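Local coordinates for protein glutamate--tRNA ligase (PDB 6B1Z) that probably attaches glutamate to its cognate tRNA at the expense of ATP, as a class I aminoacyl-tRNA synthetase with a separate anticodon-binding domain, at residues A[10-15]-A[223-228]; A[182-187]-A[250-255]; A[112-117]-A[147-152]. All coordinates share one frame; numbering follows the deposited sequence.

Contact 1: residues A[10-15]-A[223-228]. With FMT (formic acid), chain C.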
loop_
_atom_site.group_PDB
_atom_site.type_symbol
_atom_site.label_atom_id
_atom_site.label_comp_id
_atom_site.label_asym_id
_atom_site.label_seq_id
_atom_site.Cartn_x
_atom_site.Cartn_y
_atom_site.Cartn_z
ATOM N N GLU A 10 6.764 -27.716 -12.886
ATOM C CA GLU A 10 7.813 -26.724 -13.092
ATOM C C GLU A 10 7.231 -25.315 -13.168
ATOM O O GLU A 10 7.902 -24.336 -12.835
ATOM C CB GLU A 10 8.603 -27.035 -14.366
ATOM N N LYS A 11 5.978 -25.219 -13.611
ATOM C CA LYS A 11 5.337 -23.922 -13.785
ATOM C C LYS A 11 5.041 -23.306 -12.424
ATOM O O LYS A 11 4.278 -23.872 -11.633
ATOM C CB LYS A 11 4.050 -24.065 -14.590
ATOM C CG LYS A 11 3.460 -22.743 -15.091
ATOM C CD LYS A 11 3.987 -22.403 -16.481
ATOM C CE LYS A 11 2.905 -21.799 -17.367
ATOM N NZ LYS A 11 2.591 -20.386 -17.006
ATOM N N VAL A 12 5.640 -22.147 -12.157
ATOM C CA VAL A 12 5.396 -21.435 -10.908
ATOM C C VAL A 12 3.958 -20.930 -10.879
ATOM O O VAL A 12 3.453 -20.370 -11.860
ATOM C CB VAL A 12 6.405 -20.286 -10.754
ATOM C CG1 VAL A 12 5.969 -19.306 -9.696
ATOM C CG2 VAL A 12 7.789 -20.863 -10.451
ATOM N N ARG A 13 3.283 -21.135 -9.749
ATOM C CA ARG A 13 1.939 -20.601 -9.534
ATOM C C ARG A 13 1.868 -20.025 -8.128
ATOM O O ARG A 13 2.118 -20.741 -7.151
ATOM C CB ARG A 13 0.879 -21.693 -9.739
ATOM C CG ARG A 13 0.790 -22.173 -11.186
ATOM C CD ARG A 13 -0.175 -23.323 -11.380
ATOM N NE ARG A 13 -1.518 -23.040 -10.876
ATOM C CZ ARG A 13 -2.423 -22.267 -11.477
ATOM N NH1 ARG A 13 -2.151 -21.641 -12.627
ATOM N NH2 ARG A 13 -3.607 -22.093 -10.903
ATOM N N VAL A 14 1.557 -18.736 -8.033
ATOM C CA VAL A 14 1.445 -18.030 -6.760
ATOM C C VAL A 14 0.033 -17.473 -6.651
ATOM O O VAL A 14 -0.665 -17.305 -7.650
ATOM C CB VAL A 14 2.482 -16.892 -6.629
ATOM C CG1 VAL A 14 3.902 -17.450 -6.700
ATOM C CG2 VAL A 14 2.245 -15.832 -7.717
ATOM N N ARG A 15 -0.388 -17.160 -5.427
ATOM C CA ARG A 15 -1.705 -16.555 -5.264
ATOM C C ARG A 15 -1.694 -15.468 -4.199
ATOM O O ARG A 15 -1.082 -15.605 -3.136
ATOM C CB ARG A 15 -2.790 -17.609 -4.934
ATOM C CG ARG A 15 -2.881 -18.061 -3.460
ATOM C CD ARG A 15 -1.599 -18.713 -2.938
ATOM N NE ARG A 15 -1.821 -19.344 -1.638
ATOM C CZ ARG A 15 -1.762 -18.721 -0.464
ATOM N NH1 ARG A 15 -1.465 -17.425 -0.398
ATOM N NH2 ARG A 15 -1.999 -19.404 0.658
ATOM N N ILE A 223 -0.786 -24.545 -6.487
ATOM C CA ILE A 223 0.116 -23.486 -6.041
ATOM C C ILE A 223 1.476 -24.084 -5.697
ATOM O O ILE A 223 1.571 -25.116 -5.016
ATOM C CB ILE A 223 -0.488 -22.753 -4.835
ATOM C CG1 ILE A 223 -1.820 -22.094 -5.220
ATOM C CG2 ILE A 223 0.499 -21.721 -4.260
ATOM C CD1 ILE A 223 -1.720 -21.130 -6.409
ATOM N N THR A 224 2.541 -23.435 -6.168
ATOM C CA THR A 224 3.901 -23.903 -5.901
ATOM C C THR A 224 4.617 -23.113 -4.810
ATOM O O THR A 224 5.491 -23.670 -4.129
ATOM C CB THR A 224 4.745 -23.849 -7.180
ATOM O OG1 THR A 224 4.856 -22.496 -7.640
ATOM C CG2 THR A 224 4.131 -24.714 -8.286
ATOM N N HIS A 225 4.295 -21.831 -4.651
ATOM C CA HIS A 225 4.993 -20.959 -3.713
ATOM C C HIS A 225 3.962 -20.096 -3.013
ATOM O O HIS A 225 3.229 -19.345 -3.676
ATOM C CB HIS A 225 6.023 -20.070 -4.420
ATOM C CG HIS A 225 7.147 -20.823 -5.056
ATOM N ND1 HIS A 225 7.001 -21.522 -6.234
ATOM C CD2 HIS A 225 8.441 -20.975 -4.684
ATOM C CE1 HIS A 225 8.155 -22.076 -6.560
ATOM N NE2 HIS A 225 9.048 -21.752 -5.640
ATOM N N VAL A 226 3.913 -20.198 -1.689
ATOM C CA VAL A 226 3.024 -19.396 -0.854
ATOM C C VAL A 226 3.860 -18.261 -0.276
ATOM O O VAL A 226 4.720 -18.493 0.579
ATOM C CB VAL A 226 2.384 -20.243 0.256
ATOM C CG1 VAL A 226 1.633 -19.375 1.250
ATOM C CG2 VAL A 226 1.461 -21.282 -0.359
ATOM N N ILE A 227 3.600 -17.040 -0.738
ATOM C CA ILE A 227 4.290 -15.836 -0.292
ATOM C C ILE A 227 3.303 -15.045 0.544
ATOM O O ILE A 227 2.235 -14.672 0.047
ATOM C CB ILE A 227 4.789 -14.997 -1.475
ATOM C CG1 ILE A 227 5.716 -15.811 -2.383
ATOM C CG2 ILE A 227 5.472 -13.727 -0.960
ATOM C CD1 ILE A 227 6.085 -15.134 -3.719
ATOM N N ARG A 228 3.637 -14.799 1.810
ATOM C CA ARG A 228 2.662 -14.172 2.700
ATOM C C ARG A 228 3.376 -13.519 3.879
ATOM O O ARG A 228 4.588 -13.666 4.055
ATOM C CB ARG A 228 1.628 -15.199 3.173
ATOM C CG ARG A 228 2.206 -16.301 4.034
ATOM C CD ARG A 228 1.173 -17.405 4.266
ATOM N NE ARG A 228 1.713 -18.407 5.182
ATOM C CZ ARG A 228 1.147 -19.585 5.444
ATOM N NH1 ARG A 228 0.023 -19.944 4.831
ATOM N NH2 ARG A 228 1.728 -20.408 6.310
HETATM C C FMT C . -2.126 -17.151 3.224
HETATM O O1 FMT C . -1.647 -16.444 2.329
HETATM O O2 FMT C . -1.909 -18.367 3.342
HETATM O O HOH W 1 1.737 -17.021 -3.206
#
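Arg13 and Thr224 exchange backbone and hydroxyl bonds where the start of strand 13-16 meets the approach to strand 225-229, two nearly parallel strands of the Rossmann-type class I catalytic domain (axes 29° apart). Thr224 OG1 lies between its own backbone N and carbonyl carbon (chi1 62°) and accepts from Arg13 N at 3.0 Å, an almost straight bond of 169°. The same hydroxyl lies 2.7 Å from His225 ND1, in the plane of the imidazole, in a hydrogen bond whose donor may be either atom. Arg13 O takes Thr224 N at 2.9 Å and, weakly, His225 N. Farther along, the strands diverge and a water fills in: it accepts from Arg15 N and Ile227 N and donates to His225 O (2.8 Å). Around these bonds, Ile223 CG2 packs on Arg15 CD at 3.9 Å, and Val226 CG1 sits over one guanidinium face of Arg15, towards its rim. That guanidinium grips a formate with two bonds, NH1 to O1 and NH2 to O2 (2.9 Å), while NE pairs with Asp218; Arg228 NH1 also reaches formate O2 at 2.9 Å. The formate, probably from the crystallisation liquor, thus lies between like charges, Arg15 NH2 and Arg228 NH1 being 4.7 Å apart. Such paired donors imply a site suited to a carboxylate, consistent with, though not proof of, a place for an acidic substrate.

Contact 2: residues A[182-187]-A[250-255]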
loop_
_atom_site.group_PDB
_atom_site.type_symbol
_atom_site.label_atom_id
_atom_site.label_comp_id
_atom_site.label_asym_id
_atom_site.label_seq_id
_atom_site.Cartn_x
_atom_site.Cartn_y
_atom_site.Cartn_z
ATOM N N ASN A 182 11.221 -25.124 6.812
ATOM C CA ASN A 182 12.205 -24.476 5.951
ATOM C C ASN A 182 11.475 -23.400 5.168
ATOM O O ASN A 182 10.652 -23.717 4.303
ATOM C CB ASN A 182 12.860 -25.491 5.010
ATOM C CG ASN A 182 14.066 -24.934 4.288
ATOM O OD1 ASN A 182 14.365 -23.753 4.377
ATOM N ND2 ASN A 182 14.781 -25.800 3.575
ATOM N N ASP A 183 11.776 -22.141 5.468
ATOM C CA ASP A 183 11.140 -21.000 4.816
ATOM C C ASP A 183 12.143 -20.311 3.898
ATOM O O ASP A 183 13.316 -20.174 4.239
ATOM C CB ASP A 183 10.633 -20.002 5.864
ATOM C CG ASP A 183 9.777 -18.908 5.248
ATOM O OD1 ASP A 183 10.297 -17.786 5.031
ATOM O OD2 ASP A 183 8.612 -19.224 4.944
ATOM N N ILE A 184 11.661 -19.835 2.739
ATOM C CA ILE A 184 12.549 -19.183 1.780
ATOM C C ILE A 184 13.172 -17.922 2.374
ATOM O O ILE A 184 14.353 -17.639 2.149
ATOM C CB ILE A 184 11.790 -18.886 0.470
ATOM C CG1 ILE A 184 11.523 -20.186 -0.294
ATOM C CG2 ILE A 184 12.575 -17.891 -0.405
ATOM C CD1 ILE A 184 10.506 -20.009 -1.449
ATOM N N ILE A 185 12.397 -17.147 3.135
ATOM C CA ILE A 185 12.912 -15.921 3.751
ATOM C C ILE A 185 13.599 -16.209 5.078
ATOM O O ILE A 185 14.705 -15.721 5.344
ATOM C CB ILE A 185 11.774 -14.899 3.964
ATOM C CG1 ILE A 185 10.971 -14.654 2.683
ATOM C CG2 ILE A 185 12.347 -13.590 4.533
ATOM C CD1 ILE A 185 11.679 -13.835 1.673
ATOM N N ARG A 186 12.925 -16.968 5.940
ATOM C CA ARG A 186 13.339 -17.084 7.332
ATOM C C ARG A 186 14.305 -18.231 7.586
ATOM O O ARG A 186 14.876 -18.298 8.684
ATOM C CB ARG A 186 12.108 -17.239 8.228
ATOM C CG ARG A 186 11.179 -16.009 8.223
ATOM C CD ARG A 186 11.810 -14.822 8.935
ATOM N NE ARG A 186 11.864 -15.017 10.382
ATOM C CZ ARG A 186 10.989 -14.499 11.235
ATOM N NH1 ARG A 186 9.999 -13.733 10.786
ATOM N NH2 ARG A 186 11.113 -14.733 12.538
ATOM N N GLY A 187 14.509 -19.121 6.617
ATOM C CA GLY A 187 15.438 -20.233 6.793
ATOM C C GLY A 187 14.827 -21.412 7.537
ATOM O O GLY A 187 13.606 -21.587 7.622
ATOM N N ALA A 250 3.484 -30.351 0.338
ATOM C CA ALA A 250 3.276 -28.938 0.603
ATOM C C ALA A 250 3.994 -28.081 -0.436
ATOM O O ALA A 250 5.032 -28.483 -0.976
ATOM C CB ALA A 250 3.780 -28.580 1.998
ATOM N N PRO A 251 3.466 -26.894 -0.728
ATOM C CA PRO A 251 4.221 -25.924 -1.530
ATOM C C PRO A 251 5.388 -25.388 -0.719
ATOM O O PRO A 251 5.534 -25.669 0.477
ATOM C CB PRO A 251 3.201 -24.819 -1.807
ATOM C CG PRO A 251 2.304 -24.859 -0.597
ATOM C CD PRO A 251 2.183 -26.337 -0.259
ATOM N N GLU A 252 6.217 -24.585 -1.377
ATOM C CA GLU A 252 7.235 -23.821 -0.659
ATOM C C GLU A 252 6.601 -22.582 -0.042
ATOM O O GLU A 252 5.592 -22.075 -0.537
ATOM C CB GLU A 252 8.371 -23.407 -1.594
ATOM C CG GLU A 252 9.141 -24.598 -2.161
ATOM C CD GLU A 252 10.335 -24.176 -2.968
ATOM O OE1 GLU A 252 11.230 -23.515 -2.397
ATOM O OE2 GLU A 252 10.371 -24.490 -4.175
ATOM N N PHE A 253 7.202 -22.094 1.041
ATOM C CA PHE A 253 6.711 -20.919 1.756
ATOM C C PHE A 253 7.779 -19.842 1.828
ATOM O O PHE A 253 8.976 -20.135 1.894
ATOM C CB PHE A 253 6.278 -21.265 3.198
ATOM C CG PHE A 253 5.093 -22.170 3.272
ATOM C CD1 PHE A 253 5.260 -23.545 3.176
ATOM C CD2 PHE A 253 3.821 -21.655 3.441
ATOM C CE1 PHE A 253 4.167 -24.391 3.228
ATOM C CE2 PHE A 253 2.721 -22.497 3.496
ATOM C CZ PHE A 253 2.901 -23.868 3.395
ATOM N N ALA A 254 7.325 -18.585 1.814
ATOM C CA ALA A 254 8.179 -17.421 2.055
ATOM C C ALA A 254 7.397 -16.443 2.915
ATOM O O ALA A 254 6.343 -15.962 2.490
ATOM C CB ALA A 254 8.598 -16.758 0.737
ATOM N N HIS A 255 7.902 -16.144 4.110
ATOM C CA HIS A 255 7.200 -15.288 5.061
ATOM C C HIS A 255 7.897 -13.937 5.144
ATOM O O HIS A 255 9.069 -13.854 5.532
ATOM C CB HIS A 255 7.109 -15.957 6.430
ATOM C CG HIS A 255 6.075 -17.035 6.482
ATOM N ND1 HIS A 255 6.321 -18.323 6.045
ATOM C CD2 HIS A 255 4.788 -17.020 6.907
ATOM C CE1 HIS A 255 5.228 -19.052 6.203
ATOM N NE2 HIS A 255 4.281 -18.284 6.721
HETATM O O HOH W 2 9.467 -23.750 1.960
HETATM O O HOH W 3 9.465 -12.930 8.220
#
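Asp183 and His255 form a buried His-carboxylate contact, built on an Asx turn, where the hairpin of strands 178-183 and 187-192 meets strand 252-256, the parallel neighbour of strand 225-229 in the catalytic domain. The evidence for the turn is Asp183 OD1, which accepts from Ile185 N, two residues on, and from Arg186 N, three on; the same oxygen also accepts from His255 N across the contact at 3.0 Å. These three donors arrive from different directions: His255 N on the syn lone pair, Arg186 N on the anti one, and Ile185 N from above the carboxylate plane. Asp183 CG lies anti to the backbone N, and beyond it both oxygens find donors on strand 252-256. Backbone pairing is limited to one direct bond, Ile184 N to Phe253 O at 2.8 Å; one water links Asn182 O to Phe253 N and another joins Arg186 NH1 to His255 O. Arg186 NH1 also has a salt bridge to Glu230. Beside the polar network, Ala254 CB is met by Ile185 CG1 at 3.7 Å and by Ile184 CB at 3.8 Å, while Ile184 CD1 extends to Glu252 OE1. Ile184 O is a ligand of the bound magnesium ion, which places the turn beside a metal site. Three N-H groups on one oxygen would be expected to stabilise a charged carboxylate. The other oxygen, Asp183 OD2, receives His255 ND1 at 2.7 Å and 177°. It lies in the imidazole plane, yet the donor stands 48° out of the carboxylate plane.

Contact 3: residues A[112-117]-A[147-152]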
loop_
_atom_site.group_PDB
_atom_site.type_symbol
_atom_site.label_atom_id
_atom_site.label_comp_id
_atom_site.label_asym_id
_atom_site.label_seq_id
_atom_site.Cartn_x
_atom_site.Cartn_y
_atom_site.Cartn_z
ATOM N N ALA A 112 -7.802 -35.401 12.993
ATOM C CA ALA A 112 -8.970 -34.555 13.199
ATOM C C ALA A 112 -9.945 -35.217 14.164
ATOM O O ALA A 112 -10.038 -36.449 14.243
ATOM C CB ALA A 112 -9.682 -34.240 11.867
ATOM N N TYR A 113 -10.694 -34.385 14.885
ATOM C CA TYR A 113 -11.698 -34.884 15.810
ATOM C C TYR A 113 -12.830 -33.867 15.922
ATOM O O TYR A 113 -12.709 -32.724 15.476
ATOM C CB TYR A 113 -11.067 -35.211 17.175
ATOM C CG TYR A 113 -10.527 -34.057 17.998
ATOM C CD1 TYR A 113 -11.325 -33.440 18.955
ATOM C CD2 TYR A 113 -9.208 -33.613 17.867
ATOM C CE1 TYR A 113 -10.839 -32.416 19.744
ATOM C CE2 TYR A 113 -8.710 -32.567 18.669
ATOM C CZ TYR A 113 -9.542 -31.986 19.602
ATOM O OH TYR A 113 -9.081 -30.971 20.392
ATOM N N LEU A 114 -13.939 -34.301 16.522
ATOM C CA LEU A 114 -15.132 -33.471 16.667
ATOM C C LEU A 114 -15.158 -32.831 18.050
ATOM O O LEU A 114 -14.839 -33.482 19.049
ATOM C CB LEU A 114 -16.401 -34.303 16.469
ATOM C CG LEU A 114 -16.427 -35.297 15.301
ATOM C CD1 LEU A 114 -17.773 -36.010 15.256
ATOM C CD2 LEU A 114 -16.123 -34.605 13.992
ATOM N N ALA A 115 -15.544 -31.555 18.113
ATOM C CA ALA A 115 -15.578 -30.847 19.391
ATOM C C ALA A 115 -16.912 -30.134 19.546
ATOM O O ALA A 115 -17.370 -29.455 18.621
ATOM C CB ALA A 115 -14.414 -29.854 19.517
ATOM N N PHE A 116 -17.526 -30.296 20.716
ATOM C CA PHE A 116 -18.894 -29.866 20.977
ATOM C C PHE A 116 -18.975 -28.682 21.932
ATOM O O PHE A 116 -20.086 -28.263 22.288
ATOM C CB PHE A 116 -19.717 -31.033 21.544
ATOM C CG PHE A 116 -19.814 -32.221 20.619
ATOM C CD1 PHE A 116 -18.947 -33.297 20.756
ATOM C CD2 PHE A 116 -20.770 -32.260 19.621
ATOM C CE1 PHE A 116 -19.033 -34.386 19.899
ATOM C CE2 PHE A 116 -20.875 -33.355 18.767
ATOM C CZ PHE A 116 -19.995 -34.415 18.904
ATOM N N ASP A 117 -17.838 -28.112 22.328
ATOM C CA ASP A 117 -17.848 -27.074 23.353
ATOM C C ASP A 117 -18.600 -25.840 22.872
ATOM O O ASP A 117 -18.433 -25.389 21.736
ATOM C CB ASP A 117 -16.416 -26.696 23.728
ATOM C CG ASP A 117 -15.515 -27.901 23.847
ATOM O OD1 ASP A 117 -14.962 -28.319 22.806
ATOM O OD2 ASP A 117 -15.384 -28.435 24.968
ATOM N N ARG A 147 -15.116 -31.118 25.860
ATOM C CA ARG A 147 -16.210 -31.945 25.349
ATOM C C ARG A 147 -15.990 -32.208 23.863
ATOM O O ARG A 147 -16.366 -31.394 23.015
ATOM C CB ARG A 147 -17.560 -31.282 25.616
ATOM C CG ARG A 147 -17.941 -31.301 27.116
ATOM C CD ARG A 147 -19.294 -30.628 27.438
ATOM N NE ARG A 147 -20.377 -31.093 26.575
ATOM C CZ ARG A 147 -20.991 -32.267 26.701
ATOM N NH1 ARG A 147 -20.627 -33.111 27.659
ATOM N NH2 ARG A 147 -21.968 -32.593 25.864
ATOM N N ASN A 148 -15.389 -33.354 23.544
ATOM C CA ASN A 148 -15.014 -33.652 22.170
ATOM C C ASN A 148 -14.970 -35.171 21.997
ATOM O O ASN A 148 -15.163 -35.923 22.954
ATOM C CB ASN A 148 -13.676 -32.983 21.834
ATOM C CG ASN A 148 -12.585 -33.385 22.796
ATOM O OD1 ASN A 148 -12.213 -34.555 22.851
ATOM N ND2 ASN A 148 -12.080 -32.432 23.572
ATOM N N SER A 149 -14.711 -35.624 20.764
ATOM C CA SER A 149 -14.761 -37.057 20.489
ATOM C C SER A 149 -13.543 -37.809 21.014
ATOM O O SER A 149 -13.521 -39.041 20.936
ATOM C CB SER A 149 -14.948 -37.317 18.986
ATOM O OG SER A 149 -13.923 -36.731 18.214
ATOM N N ILE A 150 -12.544 -37.110 21.541
ATOM C CA ILE A 150 -11.455 -37.780 22.242
ATOM C C ILE A 150 -11.789 -37.979 23.715
ATOM O O ILE A 150 -11.519 -39.047 24.274
ATOM C CB ILE A 150 -10.147 -36.987 22.057
ATOM C CG1 ILE A 150 -9.689 -37.058 20.598
ATOM C CG2 ILE A 150 -9.056 -37.514 23.004
ATOM C CD1 ILE A 150 -8.603 -36.085 20.254
ATOM N N SER A 151 -12.391 -36.973 24.355
ATOM C CA SER A 151 -12.663 -37.002 25.791
ATOM C C SER A 151 -13.963 -37.706 26.148
ATOM O O SER A 151 -14.087 -38.240 27.260
ATOM C CB SER A 151 -12.718 -35.570 26.336
ATOM O OG SER A 151 -13.888 -34.908 25.877
ATOM N N LEU A 152 -14.925 -37.704 25.271
ATOM C CA LEU A 152 -16.236 -38.224 25.618
ATOM C C LEU A 152 -16.377 -39.670 25.169
ATOM O O LEU A 152 -15.846 -40.057 24.123
ATOM C CB LEU A 152 -17.344 -37.386 24.973
ATOM C CG LEU A 152 -17.378 -35.917 25.398
ATOM C CD1 LEU A 152 -18.468 -35.187 24.633
ATOM C CD2 LEU A 152 -17.582 -35.793 26.910
HETATM O O HOH W 4 -20.817 -28.875 24.956
#
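Ala115 and Asn148 form a single beta bridge, their CA atoms 4.0 Å apart, between the end of strand 112-115 and a loop that then turns with helical backbone angles at 149-151. Ser149 N donates to Leu114 O at 2.7 Å and Phe116 N to Arg147 O at 2.8 Å. Two side chains extend this pairing at its ends: Leu114 N donates to Ser149 OG (3.0 Å), and Arg147 N reaches Asp117 OD2 on its syn side, 25° out of the carboxylate plane. Asn148 opens an Asx turn that its OD1 closes by accepting from Ile150 N; OD1 also accepts from Ser151 N, while Asn148 CB touches the Tyr113 ring edge, 3.6 Å from CE1. In one of its two conformers, Ile150 CD1 lies over a face of that ring in a CH-pi contact, 3.7 Å from the centroid and 20° off the normal. A water bridges Phe116 O and Arg147 NE. Along its other edge, strand 112-115 pairs with strand 168-171, so the loop adds a short irregular margin to this antiparallel sheet. Tyr113 OH bonds to Asp198 and Asp117 OD1 to Tyr138, while Phe116 and Leu152 both pack against Leu160 of helix 154-162.

Contacts 1 and 2 belong to one buried unit: strands 225-229 and 252-256 are parallel neighbours, so strand 13-16 and the hairpin turn at 182-187 are both brought to the same parallel sheet. Their centres are 11 Å apart and their segments alternate along the chain. Contact 3 is only partly buried and about 33 to 35 Å from the other two, centre to centre, at the margin of a different, antiparallel sheet; its segments are nested within the loop that contact 1 closes. Chemistry follows place: a threonine hydroxyl and main-chain bonds in contact 1, with two arginines meeting on a small acid at its end; a multiply bonded carboxylate in contact 2; main-chain bonds extended by a serine and an aspartate side chain in contact 3.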